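Local coordinates for NikO protein (Streptomyces tendae, PDB 4FQD) that transfers enolpyruvyl groups in an essential step of nikkomycin biosynthesis and belongs to the MurA branch of the EPSP synthase family, at residues G21-S25 and L277-E281; T30-S36 and L261-E267; L200-A204 and M224-L228; F340-Q344 and E362-R368; E374-L378 and T402-A406. The protein carries 4 engineered substitutions. All coordinates share one frame; numbering follows the deposited sequence.

Interaction 1: G21-S25 and L277-E281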
# COMPACT_ATOMS: atom_id res chain seq x y z
N GLY A 21 24.71 0.50 22.35
CA GLY A 21 25.94 -0.08 21.84
C GLY A 21 26.21 -1.44 22.46
O GLY A 21 27.15 -2.13 22.07
N ASN A 22 25.39 -1.81 23.43
CA ASN A 22 25.52 -3.10 24.09
C ASN A 22 24.59 -4.15 23.49
O ASN A 22 23.44 -3.87 23.18
CB ASN A 22 25.27 -2.97 25.59
CG ASN A 22 26.21 -1.99 26.26
OD1 ASN A 22 27.38 -2.29 26.49
ND2 ASN A 22 25.71 -0.79 26.56
N ARG A 23 25.11 -5.36 23.33
CA ARG A 23 24.32 -6.46 22.77
C ARG A 23 23.44 -7.11 23.83
O ARG A 23 23.89 -7.41 24.94
CB ARG A 23 25.24 -7.50 22.13
CG ARG A 23 25.78 -7.08 20.78
CD ARG A 23 24.68 -7.09 19.73
NE ARG A 23 24.99 -6.25 18.58
CZ ARG A 23 24.22 -6.16 17.50
NH1 ARG A 23 23.10 -6.86 17.42
NH2 ARG A 23 24.58 -5.37 16.49
N LEU A 24 22.18 -7.34 23.48
CA LEU A 24 21.23 -7.95 24.40
C LEU A 24 21.25 -9.47 24.27
O LEU A 24 21.50 -10.00 23.19
CB LEU A 24 19.82 -7.42 24.13
CG LEU A 24 19.64 -5.90 24.14
CD1 LEU A 24 18.18 -5.53 23.94
CD2 LEU A 24 20.17 -5.30 25.43
N SER A 25 20.98 -10.16 25.37
CA SER A 25 20.92 -11.61 25.36
C SER A 25 20.07 -12.13 26.52
O SER A 25 19.94 -11.47 27.55
CB SER A 25 22.32 -12.22 25.44
OG SER A 25 22.96 -11.88 26.65
N LEU A 277 17.73 -6.58 15.86
CA LEU A 277 18.60 -5.41 15.77
C LEU A 277 19.54 -5.21 16.96
O LEU A 277 20.57 -4.55 16.83
CB LEU A 277 17.76 -4.14 15.57
CG LEU A 277 16.85 -4.12 14.34
CD1 LEU A 277 16.08 -2.81 14.26
CD2 LEU A 277 17.66 -4.35 13.07
N LEU A 278 19.20 -5.78 18.12
CA LEU A 278 19.96 -5.49 19.34
C LEU A 278 20.65 -6.71 19.95
O LEU A 278 21.59 -6.55 20.73
CB LEU A 278 19.06 -4.82 20.38
CG LEU A 278 18.36 -3.54 19.92
CD1 LEU A 278 17.47 -2.99 21.03
CD2 LEU A 278 19.38 -2.49 19.49
N ALA A 279 20.19 -7.91 19.62
CA ALA A 279 20.76 -9.12 20.20
C ALA A 279 21.95 -9.65 19.41
O ALA A 279 22.10 -9.35 18.22
CB ALA A 279 19.68 -10.19 20.33
N ASP A 280 22.80 -10.43 20.07
CA ASP A 280 23.94 -11.05 19.40
C ASP A 280 23.74 -12.57 19.31
O ASP A 280 24.48 -13.26 18.61
CB ASP A 280 25.25 -10.72 20.11
CG ASP A 280 25.24 -11.12 21.57
OD1 ASP A 280 24.14 -11.29 22.12
OD2 ASP A 280 26.33 -11.25 22.16
N GLU A 281 22.74 -13.06 20.03
CA GLU A 281 22.32 -14.46 19.93
C GLU A 281 20.81 -14.49 19.72
O GLU A 281 20.12 -13.55 20.10
CB GLU A 281 22.72 -15.23 21.18
CG GLU A 281 24.18 -15.64 21.23
CD GLU A 281 24.57 -16.58 20.09
OE1 GLU A 281 23.86 -17.59 19.89
OE2 GLU A 281 25.57 -16.30 19.41
O HOH W 1 22.19 -4.56 14.20

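Interaction 2: T30-S36 and L261-E267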
# COMPACT_ATOMS: atom_id res chain seq x y z
N THR A 30 6.30 -12.89 27.35
CA THR A 30 5.29 -11.91 26.98
C THR A 30 4.13 -11.89 27.97
O THR A 30 3.92 -12.86 28.71
CB THR A 30 4.73 -12.20 25.57
OG1 THR A 30 4.18 -13.53 25.54
CG2 THR A 30 5.82 -12.09 24.53
N SER A 31 3.40 -10.79 27.98
CA SER A 31 2.18 -10.69 28.77
C SER A 31 0.98 -10.81 27.84
O SER A 31 1.12 -10.75 26.62
CB SER A 31 2.14 -9.36 29.53
OG SER A 31 3.18 -9.29 30.49
N GLY A 32 -0.20 -10.98 28.43
CA GLY A 32 -1.42 -11.14 27.65
C GLY A 32 -1.79 -9.92 26.84
O GLY A 32 -1.35 -8.81 27.14
N PHE A 33 -2.59 -10.13 25.81
CA PHE A 33 -3.02 -9.05 24.92
C PHE A 33 -3.85 -8.02 25.68
O PHE A 33 -4.90 -8.34 26.25
CB PHE A 33 -3.82 -9.61 23.75
CG PHE A 33 -3.92 -8.68 22.57
CD1 PHE A 33 -3.09 -7.57 22.47
CD2 PHE A 33 -4.84 -8.91 21.56
CE1 PHE A 33 -3.18 -6.71 21.39
CE2 PHE A 33 -4.94 -8.06 20.48
CZ PHE A 33 -4.11 -6.96 20.39
N LYS A 34 -3.37 -6.79 25.68
CA LYS A 34 -4.05 -5.67 26.32
C LYS A 34 -5.47 -5.47 25.79
O LYS A 34 -6.40 -5.24 26.56
CB LYS A 34 -3.24 -4.39 26.10
CG LYS A 34 -4.03 -3.11 26.32
CD LYS A 34 -3.22 -1.90 25.90
CE LYS A 34 -4.03 -0.62 26.02
NZ LYS A 34 -3.26 0.57 25.59
N HIS A 35 -5.62 -5.57 24.47
CA HIS A 35 -6.90 -5.32 23.83
C HIS A 35 -7.89 -6.47 24.06
O HIS A 35 -9.10 -6.24 24.14
CB HIS A 35 -6.71 -5.03 22.34
CG HIS A 35 -5.89 -3.81 22.07
ND1 HIS A 35 -4.82 -3.80 21.20
CD2 HIS A 35 -5.99 -2.55 22.56
CE1 HIS A 35 -4.29 -2.59 21.17
NE2 HIS A 35 -4.98 -1.81 21.98
N SER A 36 -7.38 -7.69 24.15
CA SER A 36 -8.22 -8.84 24.46
C SER A 36 -8.69 -8.78 25.91
O SER A 36 -9.80 -9.21 26.24
CB SER A 36 -7.47 -10.15 24.21
OG SER A 36 -7.29 -10.38 22.83
N LEU A 261 -5.49 -15.52 28.12
CA LEU A 261 -5.29 -14.50 27.10
C LEU A 261 -4.21 -14.86 26.09
O LEU A 261 -3.19 -15.46 26.43
CB LEU A 261 -4.96 -13.15 27.72
CG LEU A 261 -6.08 -12.42 28.46
CD1 LEU A 261 -5.61 -11.06 28.94
CD2 LEU A 261 -7.31 -12.29 27.58
N ILE A 262 -4.45 -14.49 24.84
CA ILE A 262 -3.44 -14.61 23.79
C ILE A 262 -2.31 -13.64 24.12
O ILE A 262 -2.56 -12.53 24.60
CB ILE A 262 -4.06 -14.31 22.40
CG1 ILE A 262 -3.05 -14.54 21.27
CG2 ILE A 262 -4.63 -12.90 22.34
CD1 ILE A 262 -3.66 -14.41 19.89
N PRO A 263 -1.05 -14.06 23.91
CA PRO A 263 0.10 -13.18 24.14
C PRO A 263 -0.04 -11.86 23.38
O PRO A 263 -0.57 -11.86 22.26
CB PRO A 263 1.27 -13.99 23.59
CG PRO A 263 0.86 -15.40 23.82
CD PRO A 263 -0.62 -15.44 23.59
N ASP A 264 0.41 -10.77 23.99
CA ASP A 264 0.27 -9.44 23.40
C ASP A 264 0.91 -9.38 22.02
O ASP A 264 2.11 -9.60 21.87
CB ASP A 264 0.87 -8.38 24.32
CG ASP A 264 0.45 -6.97 23.94
OD1 ASP A 264 1.03 -6.40 22.99
OD2 ASP A 264 -0.46 -6.43 24.60
N LEU A 265 0.10 -9.08 21.01
CA LEU A 265 0.52 -9.12 19.62
C LEU A 265 1.64 -8.12 19.33
O LEU A 265 2.63 -8.46 18.68
CB LEU A 265 -0.67 -8.85 18.69
CG LEU A 265 -1.89 -9.74 18.89
CD1 LEU A 265 -2.95 -9.45 17.85
CD2 LEU A 265 -1.50 -11.21 18.84
N ILE A 266 1.48 -6.89 19.81
CA ILE A 266 2.46 -5.84 19.55
C ILE A 266 3.73 -6.04 20.37
O ILE A 266 4.82 -5.64 19.96
CB ILE A 266 1.87 -4.44 19.79
CG1 ILE A 266 0.50 -4.33 19.11
CG2 ILE A 266 2.81 -3.37 19.26
CD1 ILE A 266 0.53 -4.60 17.62
N GLU A 267 3.59 -6.66 21.54
CA GLU A 267 4.76 -6.97 22.36
C GLU A 267 5.64 -7.98 21.65
O GLU A 267 6.87 -7.89 21.70
CB GLU A 267 4.35 -7.50 23.74
CG GLU A 267 5.54 -7.74 24.66
CD GLU A 267 5.15 -8.40 25.97
OE1 GLU A 267 3.95 -8.65 26.18
OE2 GLU A 267 6.06 -8.67 26.78
O HOH W 2 6.10 -8.94 29.51

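Interaction 3: L200-A204 and M224-L228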
# COMPACT_ATOMS: atom_id res chain seq x y z
N LEU A 200 -21.35 -6.32 19.02
CA LEU A 200 -21.36 -7.67 19.56
C LEU A 200 -21.87 -7.69 20.99
O LEU A 200 -22.71 -8.52 21.35
CB LEU A 200 -19.97 -8.29 19.49
CG LEU A 200 -19.65 -9.08 18.22
CD1 LEU A 200 -18.19 -9.50 18.22
CD2 LEU A 200 -20.55 -10.30 18.13
N LEU A 201 -21.36 -6.77 21.80
CA LEU A 201 -21.79 -6.65 23.19
C LEU A 201 -23.27 -6.31 23.28
O LEU A 201 -24.01 -6.90 24.06
CB LEU A 201 -20.96 -5.60 23.92
CG LEU A 201 -19.49 -5.96 24.20
CD1 LEU A 201 -18.74 -4.75 24.73
CD2 LEU A 201 -19.41 -7.12 25.17
N MET A 202 -23.70 -5.35 22.46
CA MET A 202 -25.10 -4.93 22.43
C MET A 202 -26.00 -6.07 21.97
O MET A 202 -27.12 -6.22 22.45
CB MET A 202 -25.28 -3.72 21.51
CG MET A 202 -24.65 -2.44 22.03
SD MET A 202 -25.33 -1.93 23.62
CE MET A 202 -27.05 -1.66 23.19
N GLY A 203 -25.50 -6.88 21.04
CA GLY A 203 -26.26 -8.00 20.52
C GLY A 203 -26.51 -9.08 21.55
O GLY A 203 -27.55 -9.75 21.52
N ALA A 204 -25.58 -9.24 22.48
CA ALA A 204 -25.67 -10.27 23.50
C ALA A 204 -26.60 -9.87 24.65
O ALA A 204 -27.22 -10.72 25.29
CB ALA A 204 -24.29 -10.63 24.03
N MET A 224 -13.28 -12.22 22.26
CA MET A 224 -14.47 -11.78 22.97
C MET A 224 -15.68 -12.64 22.59
O MET A 224 -16.55 -12.89 23.42
CB MET A 224 -14.77 -10.30 22.69
CG MET A 224 -15.90 -9.74 23.55
SD MET A 224 -16.27 -8.00 23.26
CE MET A 224 -16.94 -8.07 21.60
N VAL A 225 -15.70 -13.08 21.34
CA VAL A 225 -16.74 -13.98 20.86
C VAL A 225 -16.72 -15.28 21.66
O VAL A 225 -17.76 -15.78 22.08
CB VAL A 225 -16.57 -14.30 19.36
CG1 VAL A 225 -17.47 -15.46 18.94
CG2 VAL A 225 -16.85 -13.07 18.52
N THR A 226 -15.52 -15.81 21.87
CA THR A 226 -15.34 -17.04 22.64
C THR A 226 -15.80 -16.84 24.09
O THR A 226 -16.43 -17.72 24.67
CB THR A 226 -13.87 -17.51 22.63
OG1 THR A 226 -13.46 -17.73 21.27
CG2 THR A 226 -13.71 -18.80 23.41
N VAL A 227 -15.48 -15.68 24.66
CA VAL A 227 -15.86 -15.37 26.03
C VAL A 227 -17.38 -15.27 26.17
O VAL A 227 -17.96 -15.85 27.08
CB VAL A 227 -15.21 -14.06 26.51
CG1 VAL A 227 -15.78 -13.65 27.86
CG2 VAL A 227 -13.70 -14.21 26.59
N LEU A 228 -18.01 -14.55 25.24
CA LEU A 228 -19.46 -14.41 25.24
C LEU A 228 -20.15 -15.76 25.07
O LEU A 228 -21.16 -16.04 25.72
CB LEU A 228 -19.92 -13.45 24.14
CG LEU A 228 -19.75 -11.96 24.45
CD1 LEU A 228 -20.19 -11.11 23.26
CD2 LEU A 228 -20.53 -11.58 25.70

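Interaction 4: F340-Q344 and E362-R368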
# COMPACT_ATOMS: atom_id res chain seq x y z
N PHE A 340 -1.17 -4.40 11.59
CA PHE A 340 -1.59 -3.51 12.67
C PHE A 340 -0.96 -2.13 12.54
O PHE A 340 0.14 -1.99 12.00
CB PHE A 340 -1.25 -4.10 14.03
CG PHE A 340 -2.26 -5.08 14.55
CD1 PHE A 340 -3.48 -4.63 15.04
CD2 PHE A 340 -2.00 -6.44 14.56
CE1 PHE A 340 -4.42 -5.52 15.52
CE2 PHE A 340 -2.93 -7.33 15.04
CZ PHE A 340 -4.14 -6.88 15.52
N SER A 341 -1.66 -1.12 13.04
CA SER A 341 -1.15 0.24 13.02
C SER A 341 -0.01 0.39 14.03
O SER A 341 0.90 1.19 13.84
CB SER A 341 -2.27 1.23 13.32
OG SER A 341 -1.90 2.55 12.98
N ASP A 342 -0.09 -0.39 15.10
CA ASP A 342 0.92 -0.34 16.16
C ASP A 342 2.20 -1.07 15.77
O ASP A 342 3.25 -0.87 16.38
CB ASP A 342 0.36 -0.94 17.45
CG ASP A 342 -0.71 -0.07 18.08
OD1 ASP A 342 -0.59 1.17 18.00
OD2 ASP A 342 -1.67 -0.63 18.66
N SER A 343 2.11 -1.92 14.75
CA SER A 343 3.26 -2.70 14.30
C SER A 343 4.15 -1.89 13.36
O SER A 343 5.35 -2.13 13.26
CB SER A 343 2.79 -3.98 13.60
OG SER A 343 2.02 -4.78 14.47
N GLN A 344 3.54 -0.92 12.68
CA GLN A 344 4.23 -0.10 11.69
C GLN A 344 5.50 0.64 12.16
O GLN A 344 6.48 0.68 11.43
CB GLN A 344 3.23 0.85 11.01
CG GLN A 344 3.69 2.29 10.90
CD GLN A 344 2.66 3.26 11.44
OE1 GLN A 344 2.99 4.18 12.19
NE2 GLN A 344 1.40 3.06 11.07
N GLU A 362 -0.47 4.45 6.17
CA GLU A 362 -1.39 4.31 7.28
C GLU A 362 -2.84 4.42 6.81
O GLU A 362 -3.23 5.43 6.24
CB GLU A 362 -1.10 5.38 8.34
CG GLU A 362 -2.12 5.42 9.46
CD GLU A 362 -2.08 4.18 10.33
OE1 GLU A 362 -1.00 3.85 10.86
OE2 GLU A 362 -3.13 3.52 10.46
N ALA A 363 -3.62 3.37 7.06
CA ALA A 363 -5.01 3.35 6.62
C ALA A 363 -5.98 3.10 7.77
O ALA A 363 -7.12 2.67 7.55
CB ALA A 363 -5.21 2.32 5.52
N VAL A 364 -5.53 3.36 8.99
CA VAL A 364 -6.39 3.23 10.17
C VAL A 364 -6.35 4.51 11.01
O VAL A 364 -7.32 5.27 11.04
CB VAL A 364 -5.99 2.03 11.05
CG1 VAL A 364 -6.90 1.93 12.26
CG2 VAL A 364 -6.03 0.74 10.24
N TRP A 365 -5.23 4.73 11.68
CA TRP A 365 -5.08 5.90 12.54
C TRP A 365 -4.24 6.99 11.89
O TRP A 365 -3.02 7.00 12.00
CB TRP A 365 -4.48 5.52 13.90
CG TRP A 365 -5.42 4.72 14.75
CD1 TRP A 365 -5.29 3.41 15.09
CD2 TRP A 365 -6.63 5.17 15.35
NE1 TRP A 365 -6.34 3.02 15.88
CE2 TRP A 365 -7.18 4.08 16.05
CE3 TRP A 365 -7.31 6.40 15.36
CZ2 TRP A 365 -8.38 4.18 16.76
CZ3 TRP A 365 -8.49 6.49 16.07
CH2 TRP A 365 -9.02 5.39 16.76
N GLU A 366 -4.92 7.92 11.23
CA GLU A 366 -4.28 9.06 10.59
C GLU A 366 -3.38 9.82 11.56
O GLU A 366 -3.70 9.94 12.74
CB GLU A 366 -5.35 10.00 10.05
CG GLU A 366 -4.83 11.05 9.11
CD GLU A 366 -4.30 10.46 7.81
OE1 GLU A 366 -4.76 9.37 7.39
OE2 GLU A 366 -3.42 11.11 7.20
N HIS A 367 -2.26 10.32 11.05
CA HIS A 367 -1.35 11.14 11.84
C HIS A 367 -0.77 10.43 13.06
O HIS A 367 -0.96 10.87 14.19
CB HIS A 367 -2.02 12.45 12.29
CG HIS A 367 -2.16 13.46 11.20
ND1 HIS A 367 -3.37 13.79 10.64
CD2 HIS A 367 -1.23 14.22 10.56
CE1 HIS A 367 -3.19 14.71 9.71
NE2 HIS A 367 -1.90 14.98 9.64
N ARG A 368 -0.07 9.32 12.84
CA ARG A 368 0.68 8.69 13.92
C ARG A 368 2.10 8.32 13.48
O ARG A 368 2.62 7.26 13.82
CB ARG A 368 -0.06 7.48 14.51
CG ARG A 368 -0.27 6.31 13.58
CD ARG A 368 -0.86 5.13 14.33
NE ARG A 368 0.04 4.61 15.36
CZ ARG A 368 -0.26 3.60 16.16
NH1 ARG A 368 -1.43 2.99 16.06
NH2 ARG A 368 0.62 3.19 17.07

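Interaction 5: E374-L378 and T402-A406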
# COMPACT_ATOMS: atom_id res chain seq x y z
N GLU A 374 11.78 12.12 15.45
CA GLU A 374 12.68 11.74 16.53
C GLU A 374 13.71 10.73 16.05
O GLU A 374 14.87 10.76 16.46
CB GLU A 374 11.90 11.20 17.72
CG GLU A 374 10.88 12.17 18.27
CD GLU A 374 11.50 13.50 18.67
OE1 GLU A 374 12.46 13.49 19.47
OE2 GLU A 374 11.03 14.55 18.17
N LEU A 375 13.28 9.82 15.17
CA LEU A 375 14.20 8.87 14.55
C LEU A 375 15.18 9.59 13.64
O LEU A 375 16.30 9.14 13.43
CB LEU A 375 13.42 7.82 13.75
CG LEU A 375 12.64 6.76 14.53
CD1 LEU A 375 11.92 5.83 13.57
CD2 LEU A 375 13.57 5.98 15.45
N GLU A 376 14.73 10.72 13.10
CA GLU A 376 15.56 11.55 12.23
C GLU A 376 16.78 12.07 12.97
O GLU A 376 17.87 12.18 12.40
CB GLU A 376 14.74 12.73 11.69
CG GLU A 376 15.37 13.44 10.51
CD GLU A 376 14.85 12.93 9.18
OE1 GLU A 376 13.74 12.37 9.16
OE2 GLU A 376 15.56 13.07 8.17
N ALA A 377 16.60 12.39 14.25
CA ALA A 377 17.67 12.92 15.08
C ALA A 377 18.77 11.89 15.31
O ALA A 377 19.93 12.24 15.53
CB ALA A 377 17.11 13.41 16.41
N LEU A 378 18.40 10.61 15.26
CA LEU A 378 19.35 9.53 15.49
C LEU A 378 20.17 9.21 14.24
O LEU A 378 21.19 8.54 14.32
CB LEU A 378 18.63 8.27 15.99
CG LEU A 378 18.01 8.36 17.38
CD1 LEU A 378 17.33 7.06 17.75
CD2 LEU A 378 19.06 8.74 18.42
N THR A 402 21.52 13.08 21.82
CA THR A 402 20.26 13.71 21.45
C THR A 402 19.23 13.64 22.57
O THR A 402 19.38 12.86 23.51
CB THR A 402 19.65 13.06 20.19
OG1 THR A 402 19.46 11.66 20.42
CG2 THR A 402 20.58 13.25 19.00
N ASP A 403 18.19 14.47 22.47
CA ASP A 403 17.09 14.44 23.42
C ASP A 403 15.79 14.08 22.71
O ASP A 403 15.18 14.92 22.05
CB ASP A 403 16.93 15.80 24.11
CG ASP A 403 18.07 16.10 25.07
OD1 ASP A 403 18.12 15.47 26.15
OD2 ASP A 403 18.90 16.97 24.75
N LEU A 404 15.37 12.83 22.86
CA LEU A 404 14.20 12.33 22.16
C LEU A 404 12.92 12.49 22.98
O LEU A 404 12.90 12.21 24.18
CB LEU A 404 14.39 10.86 21.77
CG LEU A 404 15.00 10.57 20.39
CD1 LEU A 404 16.27 11.37 20.16
CD2 LEU A 404 15.29 9.09 20.24
N ARG A 405 11.86 12.93 22.32
CA ARG A 405 10.56 13.07 22.96
C ARG A 405 9.55 12.11 22.36
O ARG A 405 9.33 12.11 21.14
CB ARG A 405 10.05 14.51 22.85
CG ARG A 405 8.64 14.70 23.39
CD ARG A 405 8.12 16.10 23.12
NE ARG A 405 6.75 16.27 23.60
CZ ARG A 405 6.44 16.59 24.85
NH1 ARG A 405 7.39 16.77 25.75
NH2 ARG A 405 5.17 16.73 25.21
N ALA A 406 8.94 11.29 23.20
CA ALA A 406 7.92 10.34 22.75
C ALA A 406 6.57 11.03 22.62
O ALA A 406 6.18 11.82 23.47
CB ALA A 406 7.83 9.17 23.70

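Interaction 1: G21-S25 and L277-E281
R23 meets L277-E281 through two successive bends: CG stands anti to its own carbonyl carbon (chi1 -77°), and a second turn of -71° at chi2 carries the chain alongside the facing backbone. CD then lies 3.3 Å from L278 O, and the guanidinium ends beside A279, where NH1 donates to A279 O at 2.8 Å. The bond is bent, and NH1 sits above the carbonyl plane. A long, flexible arginine suits this place, since its stem can be apolar while its head reaches the carbonyl of A279. D280 slides past that stem in the opposite direction, R23 CB lying 3.7 Å from D280 CG; their charged groups do not touch. A water accepts weakly from R23 NH2 and donates to L277 O.

The backbones share a single bridge, L24 to A279. L24 N donates almost straight to L278 O at 2.9 Å, and D280 N returns a weak bond to L24 O. The small CB of A279, 3.4 Å from L24 O, fits at this close backbone approach. The leucines L24 and L278 lie side by side, L24 CD1 being 3.7 Å from L278 CB.

L24 also packs on A450, L278 on L420, and L277 on L349 and L350 of helix 344-351. The contact thus joins the loop between strands 14-19 and 27-29 to the turn leading from helix 265-278 into strand 283-286.

Interaction 2: T30-S36 and L261-E267
F33 lies against I262, D264 and L265, and can be followed outward. Its CB is 3.3 Å from I262 O, with I262 CG2 alongside. CG stands anti to the backbone N (chi1 -161°), which sends the ring toward the start of helix 265-278. CD1 brings its edge to D264 OD2 at 3.6 Å. Farther out, CE2 and CZ meet L265 CD1, while L265 CG sits over the ring centre in a CH-pi contact, 3.9 Å from the centroid; H35 CB lies on the opposite face. Phenylalanine suits the place because its flat, apolar ring is held between L265 and H35 CB.

D264 is the N-cap of its helix: OD1 accepts from E267 N through its anti lone pair, and OD2 takes K34 N at 3.1 Å, so one carboxylate serves the starts of two helices. E267 OE1 accepts from S31 N at 2.8 Å. Between them, D264 N donates to S31 O and F33 N to I262 O, both at 2.7 Å.

K34, bonded through NZ to R436 O, reaches to about 5 Å from a bound sulfate. Such a paired crossing matches the double-stranded hinge between the two domains of EPSP synthase and MurA relatives, probably beside the active-site cleft.

Interaction 3: L200-A204 and M224-L228
L200 and M224 meet where helices 192-204 and 219-231 pack together, their short segments running nearly parallel, 13° apart, with axes 11.3 Å from each other. Such a spacing is bridged by long side chains.

Methionine supplies the first kind of contact. M224 runs straight out from its helix, with CG anti to the backbone N (chi1 -173°), and then turns at chi3 (68°), so that sulfur and methyl face different leucines. SD lies 3.8 Å from L201 CD2, the two side chains crossing at about a right angle. CE reaches back beside L200, 3.7 Å from its CB, as these two slide past each other in opposite directions. An unbranched, pliable thioether is well suited to following two leucines at once.

The second kind is branched aliphatic packing. L200 CD1 touches V225 CG2 at 3.8 Å, one methyl against another. Farther along, L228 CD1 lies 4.2 Å from A204 CB and a similar distance from L200 O; the small alanine accommodates the leucine.

Around them, W243 and I245 of strand 242-248 meet L200, while A42 and T39 of helix 34-44 meet L201 and M224. Helix 192-204 makes the beta-alpha-beta crossover between the parallel neighbours 174-176 and 209-213, and helix 219-231 follows the second of these strands.

Every touching residue is buried and the side-chain contacts are apolar, so cohesion here rests on dispersion and the exclusion of water; shape, rather than directed bonds, sets the fit.

Interaction 4: F340-Q344 and E362-R368
S341 faces V364, their CA atoms 6.7 Å apart, where three residues with helical backbone angles, 341-343, lead toward helix 344-351 beside the loop that leaves strand 356-362.

E362 is the polar hub. Its CG stands anti to the backbone N, and a bend at chi2 (67°) folds the carboxylate into its own loop, where OE2 accepts from V364 N at 2.8 Å and from W365 N at 2.7 Å. The other oxygen, OE1, looks across the contact. S341 OG donates to it at 2.6 Å from the syn side, somewhat out of the carboxylate plane. Q344 NE2 comes nearly along the C-O axis of E362 OE1, with amide and carboxylate planes 70° apart; that bond, at 2.5 Å, is short enough for its length to be doubtful. Glutamate suits the place because its two oxygens can hold a turn with one and a neighbouring loop with the other.

R368 reaches back across S341 to D342. In the salt bridge NH1 meets D342 OD1 from above the carboxylate plane at 2.8 Å, while NH2 uses the anti lone pair of that oxygen, at a doubtfully short length. S341 O lies 3.5 Å above the centre of one guanidinium face, and R410 of helix 409-419 touches both partners. W365, whose ring edge is near S341 OG, makes a cation-pi contact with R139.

The buried carboxylate oxygens of E362 are thus satisfied by a hydroxyl and two backbone N-H groups, which fix its rotation beside a bound sulfate that may mark a pocket.

Interaction 5: E374-L378 and T402-A406
E374 curls back over strand 402-405. CG is anti to the carbonyl carbon (chi1 -58°), and a similar bend at chi2 keeps the chain close to the strand: CG lies 3.3 Å from R405 O, and OE1 accepts from R405 N at 3.0 Å. The bond is almost straight at the hydrogen, yet the N-H comes from above the carboxylate plane instead of along its edge. The same oxygen is 3.4 Å from L404 CA. Glutamate fits here because its carboxylate can take an N-H of an edge strand, on a side where this chain offers no further strand. L375, the next residue, turns away toward L415 of helix 409-419.

Helix 372-378 runs nearly antiparallel to the strand, at 161° between short segments whose axes approach to 8.5 Å. Strand 402-405 is the outermost strand, within this chain, of a mixed sheet; L404 bonds through its backbone to T427 and R429 of the parallel strand 425-429, while the methyl end of its side chain reaches the helix. In this beta/alpha inverse barrel the contact joins helix 372-378, which follows strand 356-362, to the edge of a different sheet.

A377 comes next, and its small CB leaves T402 CG2 close to the backbone, 3.7 Å from A377 O; L404 CD1 lies 4.4 Å from A377 CB. L378 ends the segment with both methyls in use. CD1 lies 3.8 Å from L404 CD2, the two leucines crossing at about a right angle, and CD2 touches T402 OG1 at 3.6 Å. A418 and V422 also pack against this leucine.

How the interactions relate
From the N terminus, the chain opens interaction 1 at 21-25 and interaction 2 at 30-36. Interaction 3, 200-204 with 224-228, closes a short loop inside both. Interaction 2 then closes at 261-267 and interaction 1 at 277-281, one nested in the other, both on helix 265-278. Interactions 4 and 5 follow in series, and no loops cross. Interactions 1 and 3 lie on opposite sides of the chain's centre, their own centres about 43 Å apart. Interaction 4 joins the lead-in to helix 344-351 with the loop after strand 356-362, and touches interaction 2 where L265 meets F340. Interaction 5, on the same side as interaction 1, joins helix 372-378 with edge strand 402-405.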